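Local coordinates for methyltransferase (Streptococcus mutans, PDB 2B78), which probably transfers methyl groups from S-adenosyl-L-methionine, possibly acting on RNA, although its exact target is not established, at residues Leu217-Tyr222 / Met270-Tyr275; Thr239-Ala244 / Gln266-Asp271; Asp287-Asp292 / Leu318-Glu323. One frame throughout, in Å; residues are numbered along the deposited sequence.

Interaction 1: Leu217-Tyr222 / Met270-Tyr275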
ATOM      1  N   LEU A 217       1.670 -17.140 -13.247  1.00 10.04           N
ATOM      2  CA  LEU A 217       2.592 -16.148 -13.782  1.00 10.62           C
ATOM      3  C   LEU A 217       2.360 -14.877 -12.968  1.00 11.98           C
ATOM      4  O   LEU A 217       1.253 -14.336 -12.923  1.00 12.50           O
ATOM      5  CB  LEU A 217       2.329 -15.869 -15.262  1.00 10.76           C
ATOM      6  CG  LEU A 217       3.163 -14.719 -15.834  1.00  8.16           C
ATOM      7  CD1 LEU A 217       4.632 -15.115 -15.912  1.00 10.01           C
ATOM      8  CD2 LEU A 217       2.638 -14.368 -17.213  1.00  8.79           C
ATOM      9  N   ASN A 218       3.412 -14.402 -12.317  1.00 11.27           N
ATOM     10  CA  ASN A 218       3.323 -13.213 -11.483  1.00 11.36           C
ATOM     11  C   ASN A 218       4.110 -12.079 -12.144  1.00 11.21           C
ATOM     12  O   ASN A 218       5.334 -12.083 -12.137  1.00 12.31           O
ATOM     13  CB  ASN A 218       3.884 -13.568 -10.105  1.00 11.46           C
ATOM     14  CG  ASN A 218       3.794 -12.433  -9.114  1.00 10.48           C
ATOM     15  OD1 ASN A 218       3.025 -11.489  -9.285  1.00 12.12           O
ATOM     16  ND2 ASN A 218       4.576 -12.533  -8.045  1.00 11.33           N
ATOM     17  N   LEU A 219       3.405 -11.114 -12.721  1.00 10.98           N
ATOM     18  CA  LEU A 219       4.050  -9.989 -13.409  1.00 10.93           C
ATOM     19  C   LEU A 219       4.318  -8.810 -12.470  1.00 10.14           C
ATOM     20  O   LEU A 219       3.465  -8.459 -11.635  1.00 11.43           O
ATOM     21  CB  LEU A 219       3.181  -9.550 -14.595  1.00  8.22           C
ATOM     22  CG  LEU A 219       2.890 -10.661 -15.612  1.00  7.30           C
ATOM     23  CD1 LEU A 219       1.969 -10.133 -16.697  1.00  6.18           C
ATOM     24  CD2 LEU A 219       4.190 -11.175 -16.222  1.00  7.99           C
ATOM     25  N   PHE A 220       5.493  -8.198 -12.610  1.00  9.05           N
ATOM     26  CA  PHE A 220       5.900  -7.078 -11.744  1.00 11.12           C
ATOM     27  C   PHE A 220       5.978  -7.650 -10.326  1.00 10.76           C
ATOM     28  O   PHE A 220       5.540  -7.033  -9.351  1.00  7.86           O
ATOM     29  CB  PHE A 220       4.868  -5.940 -11.784  1.00 12.16           C
ATOM     30  CG  PHE A 220       4.695  -5.317 -13.142  1.00 13.36           C
ATOM     31  CD1 PHE A 220       5.647  -4.437 -13.649  1.00 14.03           C
ATOM     32  CD2 PHE A 220       3.582  -5.624 -13.925  1.00 13.51           C
ATOM     33  CE1 PHE A 220       5.500  -3.868 -14.928  1.00 14.57           C
ATOM     34  CE2 PHE A 220       3.420  -5.064 -15.202  1.00 13.74           C
ATOM     35  CZ  PHE A 220       4.385  -4.184 -15.704  1.00 14.69           C
ATOM     36  N   SER A 221       6.554  -8.846 -10.240  1.00 11.94           N
ATOM     37  CA  SER A 221       6.700  -9.619  -9.002  1.00 12.76           C
ATOM     38  C   SER A 221       7.352  -8.932  -7.797  1.00 12.61           C
ATOM     39  O   SER A 221       7.030  -9.259  -6.650  1.00 12.59           O
ATOM     40  CB  SER A 221       7.486 -10.886  -9.320  1.00 12.29           C
ATOM     41  OG  SER A 221       8.754 -10.517  -9.831  1.00 15.43           O
ATOM     42  N   TYR A 222       8.271  -8.007  -8.066  1.00 12.11           N
ATOM     43  CA  TYR A 222       9.011  -7.262  -7.039  1.00 12.04           C
ATOM     44  C   TYR A 222       9.923  -8.210  -6.261  1.00 12.50           C
ATOM     45  O   TYR A 222      11.122  -8.304  -6.575  1.00 13.38           O
ATOM     46  CB  TYR A 222       8.052  -6.491  -6.110  1.00 10.00           C
ATOM     47  CG  TYR A 222       8.766  -5.723  -5.014  1.00  9.40           C
ATOM     48  CD1 TYR A 222       9.962  -5.052  -5.267  1.00  6.82           C
ATOM     49  CD2 TYR A 222       8.282  -5.733  -3.703  1.00  9.81           C
ATOM     50  CE1 TYR A 222      10.667  -4.416  -4.231  1.00  8.64           C
ATOM     51  CE2 TYR A 222       8.980  -5.108  -2.666  1.00 10.29           C
ATOM     52  CZ  TYR A 222      10.170  -4.457  -2.938  1.00  8.48           C
ATOM     53  OH  TYR A 222      10.878  -3.887  -1.909  1.00 10.75           O
ATOM     54  N   MET A 270      13.101  -9.447 -16.636  1.00 16.11           N
ATOM     55  CA  MET A 270      12.826  -8.958 -17.971  1.00 16.05           C
ATOM     56  C   MET A 270      11.709  -7.928 -17.950  1.00 16.82           C
ATOM     57  O   MET A 270      10.898  -7.891 -17.018  1.00 17.62           O
ATOM     58  CB  MET A 270      12.408 -10.137 -18.853  1.00 15.93           C
ATOM     59  CG  MET A 270      12.329  -9.831 -20.330  1.00 15.13           C
ATOM     60  SD  MET A 270      11.635 -11.215 -21.264  1.00 17.90           S
ATOM     61  CE  MET A 270      12.758 -12.502 -20.859  1.00 11.25           C
ATOM     62  N   ASP A 271      11.676  -7.079 -18.971  1.00 17.33           N
ATOM     63  CA  ASP A 271      10.619  -6.083 -19.096  1.00 15.58           C
ATOM     64  C   ASP A 271       9.339  -6.912 -19.289  1.00 15.80           C
ATOM     65  O   ASP A 271       9.345  -7.919 -20.003  1.00 15.28           O
ATOM     66  CB  ASP A 271      10.881  -5.212 -20.323  1.00 13.83           C
ATOM     67  CG  ASP A 271       9.762  -4.248 -20.596  1.00 12.75           C
ATOM     68  OD1 ASP A 271       9.713  -3.170 -19.951  1.00 12.50           O
ATOM     69  OD2 ASP A 271       8.925  -4.578 -21.451  1.00 10.86           O
ATOM     70  N   VAL A 272       8.246  -6.505 -18.649  1.00 16.46           N
ATOM     71  CA  VAL A 272       7.000  -7.267 -18.749  1.00 17.18           C
ATOM     72  C   VAL A 272       6.454  -7.371 -20.169  1.00 16.37           C
ATOM     73  O   VAL A 272       5.907  -8.404 -20.548  1.00 16.97           O
ATOM     74  CB  VAL A 272       5.925  -6.693 -17.790  1.00 17.37           C
ATOM     75  CG1 VAL A 272       4.558  -7.296 -18.100  1.00 15.52           C
ATOM     76  CG2 VAL A 272       6.303  -7.034 -16.339  1.00 16.90           C
ATOM     77  N   PHE A 273       6.591  -6.317 -20.964  1.00 15.54           N
ATOM     78  CA  PHE A 273       6.104  -6.406 -22.337  1.00 16.15           C
ATOM     79  C   PHE A 273       7.020  -7.317 -23.138  1.00 15.54           C
ATOM     80  O   PHE A 273       6.564  -8.033 -24.033  1.00 16.04           O
ATOM     81  CB  PHE A 273       6.013  -5.024 -22.978  1.00 15.53           C
ATOM     82  CG  PHE A 273       4.842  -4.224 -22.493  1.00 16.96           C
ATOM     83  CD1 PHE A 273       3.539  -4.607 -22.822  1.00 17.41           C
ATOM     84  CD2 PHE A 273       5.029  -3.121 -21.668  1.00 15.27           C
ATOM     85  CE1 PHE A 273       2.436  -3.895 -22.330  1.00 18.57           C
ATOM     86  CE2 PHE A 273       3.930  -2.403 -21.172  1.00 16.63           C
ATOM     87  CZ  PHE A 273       2.635  -2.792 -21.503  1.00 16.17           C
ATOM     88  N   ASP A 274       8.312  -7.305 -22.819  1.00 15.53           N
ATOM     89  CA  ASP A 274       9.236  -8.186 -23.526  1.00 14.38           C
ATOM     90  C   ASP A 274       8.900  -9.626 -23.149  1.00 13.53           C
ATOM     91  O   ASP A 274       9.079 -10.549 -23.958  1.00 13.44           O
ATOM     92  CB  ASP A 274      10.699  -7.885 -23.169  1.00 13.18           C
ATOM     93  CG  ASP A 274      11.226  -6.625 -23.846  1.00 14.41           C
ATOM     94  OD1 ASP A 274      10.681  -6.220 -24.898  1.00 13.69           O
ATOM     95  OD2 ASP A 274      12.201  -6.040 -23.334  1.00 16.78           O
ATOM     96  N   TYR A 275       8.413  -9.830 -21.924  1.00 12.27           N
ATOM     97  CA  TYR A 275       8.061 -11.184 -21.523  1.00 12.03           C
ATOM     98  C   TYR A 275       6.791 -11.648 -22.234  1.00 10.95           C
ATOM     99  O   TYR A 275       6.651 -12.830 -22.544  1.00 10.14           O
ATOM    100  CB  TYR A 275       7.857 -11.302 -20.007  1.00 12.62           C
ATOM    101  CG  TYR A 275       7.758 -12.751 -19.590  1.00 14.35           C
ATOM    102  CD1 TYR A 275       8.904 -13.544 -19.495  1.00 14.98           C
ATOM    103  CD2 TYR A 275       6.519 -13.362 -19.390  1.00 15.03           C
ATOM    104  CE1 TYR A 275       8.821 -14.913 -19.223  1.00 15.71           C
ATOM    105  CE2 TYR A 275       6.424 -14.734 -19.112  1.00 16.43           C
ATOM    106  CZ  TYR A 275       7.581 -15.502 -19.034  1.00 15.01           C
ATOM    107  OH  TYR A 275       7.505 -16.854 -18.777  1.00 16.29           O
TER

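Interaction 2: Thr239-Ala244 / Gln266-Asp271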
ATOM      1  N   THR A 239       6.007 -18.620 -12.166  1.00 10.86           N
ATOM      2  CA  THR A 239       7.024 -17.885 -12.892  1.00 10.61           C
ATOM      3  C   THR A 239       6.849 -16.451 -12.436  1.00 11.03           C
ATOM      4  O   THR A 239       5.775 -15.881 -12.585  1.00 10.96           O
ATOM      5  CB  THR A 239       6.808 -17.975 -14.401  1.00 10.92           C
ATOM      6  OG1 THR A 239       6.897 -19.347 -14.805  1.00 10.53           O
ATOM      7  CG2 THR A 239       7.859 -17.145 -15.135  1.00 10.80           C
ATOM      8  N   SER A 240       7.908 -15.872 -11.875  1.00 10.55           N
ATOM      9  CA  SER A 240       7.863 -14.512 -11.367  1.00 10.50           C
ATOM     10  C   SER A 240       8.715 -13.610 -12.252  1.00 11.97           C
ATOM     11  O   SER A 240       9.914 -13.849 -12.434  1.00 11.42           O
ATOM     12  CB  SER A 240       8.381 -14.496  -9.931  1.00  8.98           C
ATOM     13  OG  SER A 240       7.734 -15.502  -9.163  1.00  9.03           O
ATOM     14  N   VAL A 241       8.095 -12.570 -12.796  1.00 12.42           N
ATOM     15  CA  VAL A 241       8.803 -11.669 -13.697  1.00 13.04           C
ATOM     16  C   VAL A 241       8.919 -10.233 -13.208  1.00 14.82           C
ATOM     17  O   VAL A 241       7.911  -9.582 -12.907  1.00 13.08           O
ATOM     18  CB  VAL A 241       8.120 -11.648 -15.079  1.00 11.41           C
ATOM     19  CG1 VAL A 241       8.986 -10.863 -16.077  1.00  9.44           C
ATOM     20  CG2 VAL A 241       7.868 -13.065 -15.559  1.00  9.75           C
ATOM     21  N   ASP A 242      10.154  -9.734 -13.126  1.00 16.23           N
ATOM     22  CA  ASP A 242      10.386  -8.358 -12.706  1.00 16.40           C
ATOM     23  C   ASP A 242      11.526  -7.771 -13.526  1.00 17.95           C
ATOM     24  O   ASP A 242      12.467  -8.474 -13.894  1.00 18.63           O
ATOM     25  CB  ASP A 242      10.756  -8.278 -11.221  1.00 16.26           C
ATOM     26  CG  ASP A 242      10.521  -6.897 -10.645  1.00 15.20           C
ATOM     27  OD1 ASP A 242       9.345  -6.568 -10.386  1.00 17.97           O
ATOM     28  OD2 ASP A 242      11.496  -6.130 -10.463  1.00 17.18           O
ATOM     29  N   LEU A 243      11.445  -6.478 -13.802  1.00 18.53           N
ATOM     30  CA  LEU A 243      12.476  -5.807 -14.578  1.00 19.38           C
ATOM     31  C   LEU A 243      13.801  -5.657 -13.830  1.00 18.23           C
ATOM     32  O   LEU A 243      14.848  -5.537 -14.458  1.00 18.31           O
ATOM     33  CB  LEU A 243      11.982  -4.416 -14.991  1.00 21.66           C
ATOM     34  CG  LEU A 243      12.985  -3.526 -15.723  1.00 24.49           C
ATOM     35  CD1 LEU A 243      13.230  -4.069 -17.126  1.00 25.07           C
ATOM     36  CD2 LEU A 243      12.447  -2.106 -15.787  1.00 25.57           C
ATOM     37  N   ALA A 244      13.764  -5.678 -12.501  1.00 16.30           N
ATOM     38  CA  ALA A 244      14.977  -5.466 -11.697  1.00 15.62           C
ATOM     39  C   ALA A 244      15.813  -6.678 -11.274  1.00 15.50           C
ATOM     40  O   ALA A 244      15.307  -7.632 -10.680  1.00 13.56           O
ATOM     41  CB  ALA A 244      14.622  -4.642 -10.460  1.00 14.52           C
ATOM     42  N   GLN A 266      10.287 -20.502 -11.142  1.00 13.28           N
ATOM     43  CA  GLN A 266      11.236 -19.745 -11.956  1.00 11.57           C
ATOM     44  C   GLN A 266      11.196 -18.248 -11.706  1.00 12.10           C
ATOM     45  O   GLN A 266      10.117 -17.655 -11.611  1.00 11.61           O
ATOM     46  CB  GLN A 266      10.959 -19.983 -13.441  1.00  8.66           C
ATOM     47  CG  GLN A 266      11.477 -21.305 -14.004  1.00 11.99           C
ATOM     48  CD  GLN A 266      10.763 -22.522 -13.442  1.00 15.23           C
ATOM     49  OE1 GLN A 266       9.536 -22.608 -13.472  1.00 16.91           O
ATOM     50  NE2 GLN A 266      11.537 -23.478 -12.933  1.00 14.37           N
ATOM     51  N   LEU A 267      12.375 -17.634 -11.618  1.00 12.90           N
ATOM     52  CA  LEU A 267      12.476 -16.193 -11.423  1.00 13.60           C
ATOM     53  C   LEU A 267      13.093 -15.632 -12.702  1.00 15.07           C
ATOM     54  O   LEU A 267      14.192 -16.042 -13.105  1.00 16.68           O
ATOM     55  CB  LEU A 267      13.373 -15.854 -10.233  1.00 13.77           C
ATOM     56  CG  LEU A 267      13.079 -16.469  -8.858  1.00 13.21           C
ATOM     57  CD1 LEU A 267      14.060 -15.871  -7.875  1.00 13.79           C
ATOM     58  CD2 LEU A 267      11.657 -16.208  -8.407  1.00 10.57           C
ATOM     59  N   VAL A 268      12.381 -14.700 -13.331  1.00 14.56           N
ATOM     60  CA  VAL A 268      12.821 -14.079 -14.571  1.00 13.02           C
ATOM     61  C   VAL A 268      13.062 -12.585 -14.393  1.00 14.03           C
ATOM     62  O   VAL A 268      12.335 -11.914 -13.667  1.00 14.53           O
ATOM     63  CB  VAL A 268      11.748 -14.270 -15.670  1.00 13.33           C
ATOM     64  CG1 VAL A 268      12.157 -13.547 -16.943  1.00  7.85           C
ATOM     65  CG2 VAL A 268      11.530 -15.756 -15.933  1.00  9.38           C
ATOM     66  N   VAL A 269      14.104 -12.065 -15.031  1.00 15.13           N
ATOM     67  CA  VAL A 269      14.374 -10.630 -14.964  1.00 16.31           C
ATOM     68  C   VAL A 269      14.210 -10.132 -16.382  1.00 16.58           C
ATOM     69  O   VAL A 269      15.068 -10.371 -17.243  1.00 18.02           O
ATOM     70  CB  VAL A 269      15.808 -10.307 -14.488  1.00 17.27           C
ATOM     71  CG1 VAL A 269      16.001  -8.790 -14.429  1.00 14.66           C
ATOM     72  CG2 VAL A 269      16.045 -10.912 -13.109  1.00 18.52           C
ATOM     73  N   MET A 270      13.101  -9.447 -16.636  1.00 16.11           N
ATOM     74  CA  MET A 270      12.826  -8.958 -17.971  1.00 16.05           C
ATOM     75  C   MET A 270      11.709  -7.928 -17.950  1.00 16.82           C
ATOM     76  O   MET A 270      10.898  -7.891 -17.018  1.00 17.62           O
ATOM     77  CB  MET A 270      12.408 -10.137 -18.853  1.00 15.93           C
ATOM     78  CG  MET A 270      12.329  -9.831 -20.330  1.00 15.13           C
ATOM     79  SD  MET A 270      11.635 -11.215 -21.264  1.00 17.90           S
ATOM     80  CE  MET A 270      12.758 -12.502 -20.859  1.00 11.25           C
ATOM     81  N   ASP A 271      11.676  -7.079 -18.971  1.00 17.33           N
ATOM     82  CA  ASP A 271      10.619  -6.083 -19.096  1.00 15.58           C
ATOM     83  C   ASP A 271       9.339  -6.912 -19.289  1.00 15.80           C
ATOM     84  O   ASP A 271       9.345  -7.919 -20.003  1.00 15.28           O
ATOM     85  CB  ASP A 271      10.881  -5.212 -20.323  1.00 13.83           C
ATOM     86  CG  ASP A 271       9.762  -4.248 -20.596  1.00 12.75           C
ATOM     87  OD1 ASP A 271       9.713  -3.170 -19.951  1.00 12.50           O
ATOM     88  OD2 ASP A 271       8.925  -4.578 -21.451  1.00 10.86           O
TER
HETATM   89  O   HOH W   1       8.691 -18.059  -9.196  1.00 16.98           O

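Interaction 3: Asp287-Asp292 / Leu318-Glu323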
ATOM      1  N   ASP A 287      -2.305 -20.835 -16.061  1.00 15.36           N
ATOM      2  CA  ASP A 287      -3.669 -20.951 -15.548  1.00 15.02           C
ATOM      3  C   ASP A 287      -4.119 -19.699 -14.814  1.00 14.60           C
ATOM      4  O   ASP A 287      -5.302 -19.343 -14.820  1.00 15.94           O
ATOM      5  CB  ASP A 287      -3.781 -22.136 -14.581  1.00 13.71           C
ATOM      6  CG  ASP A 287      -3.479 -23.458 -15.246  1.00 14.49           C
ATOM      7  OD1 ASP A 287      -3.898 -23.637 -16.406  1.00 12.28           O
ATOM      8  OD2 ASP A 287      -2.835 -24.318 -14.608  1.00 12.21           O
ATOM      9  N   ILE A 288      -3.162 -19.044 -14.166  1.00 13.36           N
ATOM     10  CA  ILE A 288      -3.428 -17.852 -13.384  1.00 11.17           C
ATOM     11  C   ILE A 288      -2.342 -16.816 -13.645  1.00 10.88           C
ATOM     12  O   ILE A 288      -1.160 -17.134 -13.581  1.00  9.98           O
ATOM     13  CB  ILE A 288      -3.428 -18.206 -11.878  1.00 12.06           C
ATOM     14  CG1 ILE A 288      -4.476 -19.288 -11.602  1.00 12.34           C
ATOM     15  CG2 ILE A 288      -3.696 -16.962 -11.034  1.00 10.70           C
ATOM     16  CD1 ILE A 288      -4.418 -19.849 -10.176  1.00 13.01           C
ATOM     17  N   ILE A 289      -2.749 -15.585 -13.945  1.00 11.58           N
ATOM     18  CA  ILE A 289      -1.803 -14.502 -14.192  1.00 11.31           C
ATOM     19  C   ILE A 289      -2.077 -13.375 -13.207  1.00 12.38           C
ATOM     20  O   ILE A 289      -3.195 -12.860 -13.120  1.00 12.05           O
ATOM     21  CB  ILE A 289      -1.911 -13.957 -15.639  1.00 11.54           C
ATOM     22  CG1 ILE A 289      -1.543 -15.062 -16.639  1.00 10.83           C
ATOM     23  CG2 ILE A 289      -0.960 -12.778 -15.826  1.00 11.18           C
ATOM     24  CD1 ILE A 289      -1.693 -14.646 -18.087  1.00 11.33           C
ATOM     25  N   ILE A 290      -1.058 -13.020 -12.433  1.00 12.88           N
ATOM     26  CA  ILE A 290      -1.197 -11.952 -11.460  1.00 12.70           C
ATOM     27  C   ILE A 290      -0.512 -10.742 -12.058  1.00 12.66           C
ATOM     28  O   ILE A 290       0.613 -10.842 -12.541  1.00 13.56           O
ATOM     29  CB  ILE A 290      -0.526 -12.328 -10.130  1.00 13.02           C
ATOM     30  CG1 ILE A 290      -1.196 -13.587  -9.564  1.00 11.27           C
ATOM     31  CG2 ILE A 290      -0.603 -11.151  -9.160  1.00 13.10           C
ATOM     32  CD1 ILE A 290      -0.543 -14.151  -8.312  1.00 10.94           C
ATOM     33  N   ILE A 291      -1.203  -9.611 -12.047  1.00 11.79           N
ATOM     34  CA  ILE A 291      -0.671  -8.375 -12.605  1.00 11.54           C
ATOM     35  C   ILE A 291      -0.702  -7.325 -11.497  1.00 13.69           C
ATOM     36  O   ILE A 291      -1.770  -7.002 -10.967  1.00 12.79           O
ATOM     37  CB  ILE A 291      -1.539  -7.934 -13.804  1.00 12.60           C
ATOM     38  CG1 ILE A 291      -1.720  -9.119 -14.758  1.00 11.66           C
ATOM     39  CG2 ILE A 291      -0.899  -6.746 -14.515  1.00  9.61           C
ATOM     40  CD1 ILE A 291      -2.658  -8.859 -15.919  1.00 12.87           C
ATOM     41  N   ASP A 292       0.463  -6.789 -11.147  1.00 14.09           N
ATOM     42  CA  ASP A 292       0.536  -5.808 -10.073  1.00 15.17           C
ATOM     43  C   ASP A 292       1.667  -4.801 -10.285  1.00 15.76           C
ATOM     44  O   ASP A 292       2.665  -4.810  -9.563  1.00 16.88           O
ATOM     45  CB  ASP A 292       0.719  -6.554  -8.744  1.00 15.72           C
ATOM     46  CG  ASP A 292       0.686  -5.637  -7.539  1.00 16.57           C
ATOM     47  OD1 ASP A 292      -0.175  -4.736  -7.496  1.00 15.92           O
ATOM     48  OD2 ASP A 292       1.520  -5.835  -6.627  1.00 19.78           O
ATOM     49  N   LEU A 318      -4.218 -12.006 -21.509  1.00 15.09           N
ATOM     50  CA  LEU A 318      -5.249 -12.909 -21.999  1.00 15.78           C
ATOM     51  C   LEU A 318      -4.734 -13.797 -23.121  1.00 17.00           C
ATOM     52  O   LEU A 318      -5.203 -14.922 -23.286  1.00 18.47           O
ATOM     53  CB  LEU A 318      -6.457 -12.115 -22.494  1.00 14.85           C
ATOM     54  CG  LEU A 318      -7.310 -11.522 -21.376  1.00 16.10           C
ATOM     55  CD1 LEU A 318      -8.343 -10.569 -21.945  1.00 14.25           C
ATOM     56  CD2 LEU A 318      -7.981 -12.652 -20.622  1.00 15.50           C
ATOM     57  N   GLU A 319      -3.756 -13.298 -23.875  1.00 18.21           N
ATOM     58  CA  GLU A 319      -3.183 -14.049 -24.990  1.00 18.52           C
ATOM     59  C   GLU A 319      -2.371 -15.259 -24.540  1.00 17.67           C
ATOM     60  O   GLU A 319      -2.175 -16.199 -25.313  1.00 18.37           O
ATOM     61  CB  GLU A 319      -2.294 -13.143 -25.847  1.00 18.70           C
ATOM     62  CG  GLU A 319      -3.010 -11.970 -26.508  1.00 21.14           C
ATOM     63  CD  GLU A 319      -2.077 -11.175 -27.396  1.00 21.81           C
ATOM     64  OE1 GLU A 319      -1.559 -11.753 -28.378  1.00 25.29           O
ATOM     65  OE2 GLU A 319      -1.851  -9.983 -27.114  1.00 23.27           O
ATOM     66  N   ILE A 320      -1.882 -15.232 -23.304  1.00 16.88           N
ATOM     67  CA  ILE A 320      -1.109 -16.352 -22.778  1.00 17.04           C
ATOM     68  C   ILE A 320      -1.776 -16.988 -21.553  1.00 18.31           C
ATOM     69  O   ILE A 320      -1.117 -17.641 -20.747  1.00 18.57           O
ATOM     70  CB  ILE A 320       0.342 -15.931 -22.421  1.00 17.47           C
ATOM     71  CG1 ILE A 320       0.334 -14.789 -21.400  1.00 17.39           C
ATOM     72  CG2 ILE A 320       1.086 -15.505 -23.689  1.00 17.59           C
ATOM     73  CD1 ILE A 320       1.731 -14.387 -20.903  1.00 14.43           C
ATOM     74  N   LEU A 321      -3.092 -16.817 -21.428  1.00 18.67           N
ATOM     75  CA  LEU A 321      -3.843 -17.388 -20.306  1.00 18.97           C
ATOM     76  C   LEU A 321      -4.569 -18.662 -20.731  1.00 19.11           C
ATOM     77  O   LEU A 321      -5.247 -18.685 -21.761  1.00 19.35           O
ATOM     78  CB  LEU A 321      -4.875 -16.377 -19.796  1.00 19.30           C
ATOM     79  CG  LEU A 321      -5.615 -16.738 -18.513  1.00 17.96           C
ATOM     80  CD1 LEU A 321      -4.671 -16.548 -17.329  1.00 17.48           C
ATOM     81  CD2 LEU A 321      -6.842 -15.836 -18.362  1.00 18.63           C
ATOM     82  N   SER A 322      -4.444 -19.716 -19.932  1.00 20.10           N
ATOM     83  CA  SER A 322      -5.085 -20.994 -20.237  1.00 21.12           C
ATOM     84  C   SER A 322      -6.600 -20.885 -20.313  1.00 22.29           C
ATOM     85  O   SER A 322      -7.195 -19.904 -19.859  1.00 23.03           O
ATOM     86  CB  SER A 322      -4.738 -22.031 -19.169  1.00 21.14           C
ATOM     87  OG  SER A 322      -3.340 -22.163 -19.012  1.00 24.09           O
ATOM     88  N   GLU A 323      -7.223 -21.905 -20.889  1.00 22.80           N
ATOM     89  CA  GLU A 323      -8.675 -21.947 -20.981  1.00 24.30           C
ATOM     90  C   GLU A 323      -9.168 -22.023 -19.533  1.00 22.82           C
ATOM     91  O   GLU A 323      -8.544 -22.675 -18.701  1.00 21.10           O
ATOM     92  CB  GLU A 323      -9.101 -23.190 -21.770  1.00 26.55           C
ATOM     93  CG  GLU A 323     -10.593 -23.330 -21.978  1.00 30.70           C
ATOM     94  CD  GLU A 323     -10.945 -24.502 -22.888  1.00 33.16           C
ATOM     95  OE1 GLU A 323     -12.137 -24.876 -22.935  1.00 34.07           O
ATOM     96  OE2 GLU A 323     -10.037 -25.044 -23.556  1.00 33.10           O
TER

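Interaction 1: Leu217-Tyr222 / Met270-Tyr275
Phe220 and Val272 meet across the cofactor end of a Rossmann-like methyltransferase domain. Phe220 follows strand 215-219, and Val272 opens helix 272-281, which packs on the sheet.

The main contact is a CH-pi interaction. Val272 CG2 sits over the centre of the Phe220 ring, 3.5 Å from the centroid and 11° off the ring normal. Val272 CG1 lies 3.8 Å from Phe220 CE2. The two side chains cross at about a right angle. Phe220 CG lies anti to its carbonyl carbon, beside the backbone N (chi1 -62°), and the ring beyond it reaches Val272. Pro294 and Leu313 also touch this ring.

The other contacts are apolar. Leu219 CD1 lies 4.1 Å from Val272 CG1. Leu217 CD1 meets the Tyr275 ring obliquely, 3.7 Å from CE2, and the two side chains slide past each other in opposite directions. Together these residues form a largely buried seam between strand and helix. The hydroxyl of Tyr275 is hydrogen-bonded to Tyr286 OH, so this buried tyrosine has a polar partner beyond the seam.

Polar bonds within 270-275 hold the helix start. Asp271 is the N-cap. Asp271 and Val272 both belong to the S-adenosyl-L-homocysteine site, although that ligand is not bound to this chain, so the valine joins the cofactor site to the core. Asp271 OD2 accepts a weak bond from Phe273 N. It also accepts from Asp274 N at 3.1 Å, using the lone pair that faces away from OD1.

Interaction 2: Thr239-Ala244 / Gln266-Asp271
Ser240 and Asp242 exchange backbone hydrogen bonds with Gln266, Val268 and Met270 in a parallel ladder. It joins the two strands of a right-handed beta-alpha-beta crossover through helix 247-257.

Four backbone bonds alternate along it. Ser240 N donates to Gln266 O at 2.9 Å, and Val268 N to Ser240 O at 2.8 Å. Asp242 N then donates to Val268 O. The last bond, Met270 N to Asp242 O, is more bent (138°), with the donor above the carbonyl plane. Asp242 O also receives a CA-H...O contact from Val269 CA at 3.1 Å.

Gln266 O has a second donor, a water at 2.8 Å. The same water is hydrogen-bonded to Ser240 OG at 2.7 Å, and Ser227 OG is another partner of that hydroxyl.

The Asp242 carboxylate is held at both oxygens. OD2 accepts from Ala244 N at 3.1 Å in an Asx turn, from above the carboxylate plane. OD1 accepts from Tyr222 N.

On the sheet face opposite Ser240 and Asp242, Val241 and Val268 lie side by side, pointing the same way.

Asp242 belongs to the S-adenosyl-L-homocysteine site. The two backbone bonds to its carboxylate are consistent with a set orientation for the ligand.

Interaction 3: Asp287-Asp292 / Leu318-Glu323
Ile289 lays its CG1-CD1 arm against Leu321. Leu321 CD1 is 3.5 Å from Ile289 CG1 and 3.6 Å from Ile289 CD1, so one methyl touches both carbons of the arm. The side chains cross obliquely. Leu321 CG stands anti to its backbone N (chi1 -172°), and CD1 beyond it reaches the Ile289 arm. Ile289 CD1 also lies 4.0 Å from Leu321 CB.

Ile320 adds a second apolar contact. Its CG1 lies 3.9 Å from Ile289 CD1, and the two side chains cross at about a right angle. Ile320 CG1 lies between the backbone N and the carbonyl carbon (chi1 58°), the crowded position, which places it near Ile289 CD1. The tip of Ile289 is therefore met by both Ile320 and Leu321. Ile289 and Ile320 are buried.

The polar contact is at Asp287. Ser322 OG lies 3.0 Å from Asp287 OD1. Ser322 CB is also close to the carboxylate, 3.3 Å from Asp287 OD1. The other oxygen, Asp287 OD2, accepts from Thr215 N, so the carboxylate reaches from the 318-323 segment to the start of strand 215-219.

This is structural packing within the methyltransferase domain. It joins a central strand of the sheet to the chain leaving a helix. Strand 286-291 runs between strands 215-219 and 325-331, with parallel neighbours on both sides. Leu321 also touches Ile327 of strand 325-331. Ile320 packs on Leu217 of strand 215-219 and on Phe276 and Ala279 of helix 272-281, between that helix and the sheet.

From the N terminus, the chain first runs through 217-222 and then 239-244. Both later meet the stretch around 266-275. Interaction 2 closes the shorter loop, through helix 247-257, and lies nested inside the longer loop of interaction 1. The two share Met270 and Asp271, where strand 265-269 passes into helix 272-281. Strands 215-219 and 237-242 also pair directly, through Asn218 with Thr239 and Val241. Interaction 3 follows in series and closes its own loop through helix 306-319. It reaches interaction 1 through backbone bonds of Ile290 with Leu217 and Leu219. Interaction 1 ties a helix to the sheet, interaction 2 joins two of its strands, and interaction 3 ties the chain after helix 306-319 to another strand.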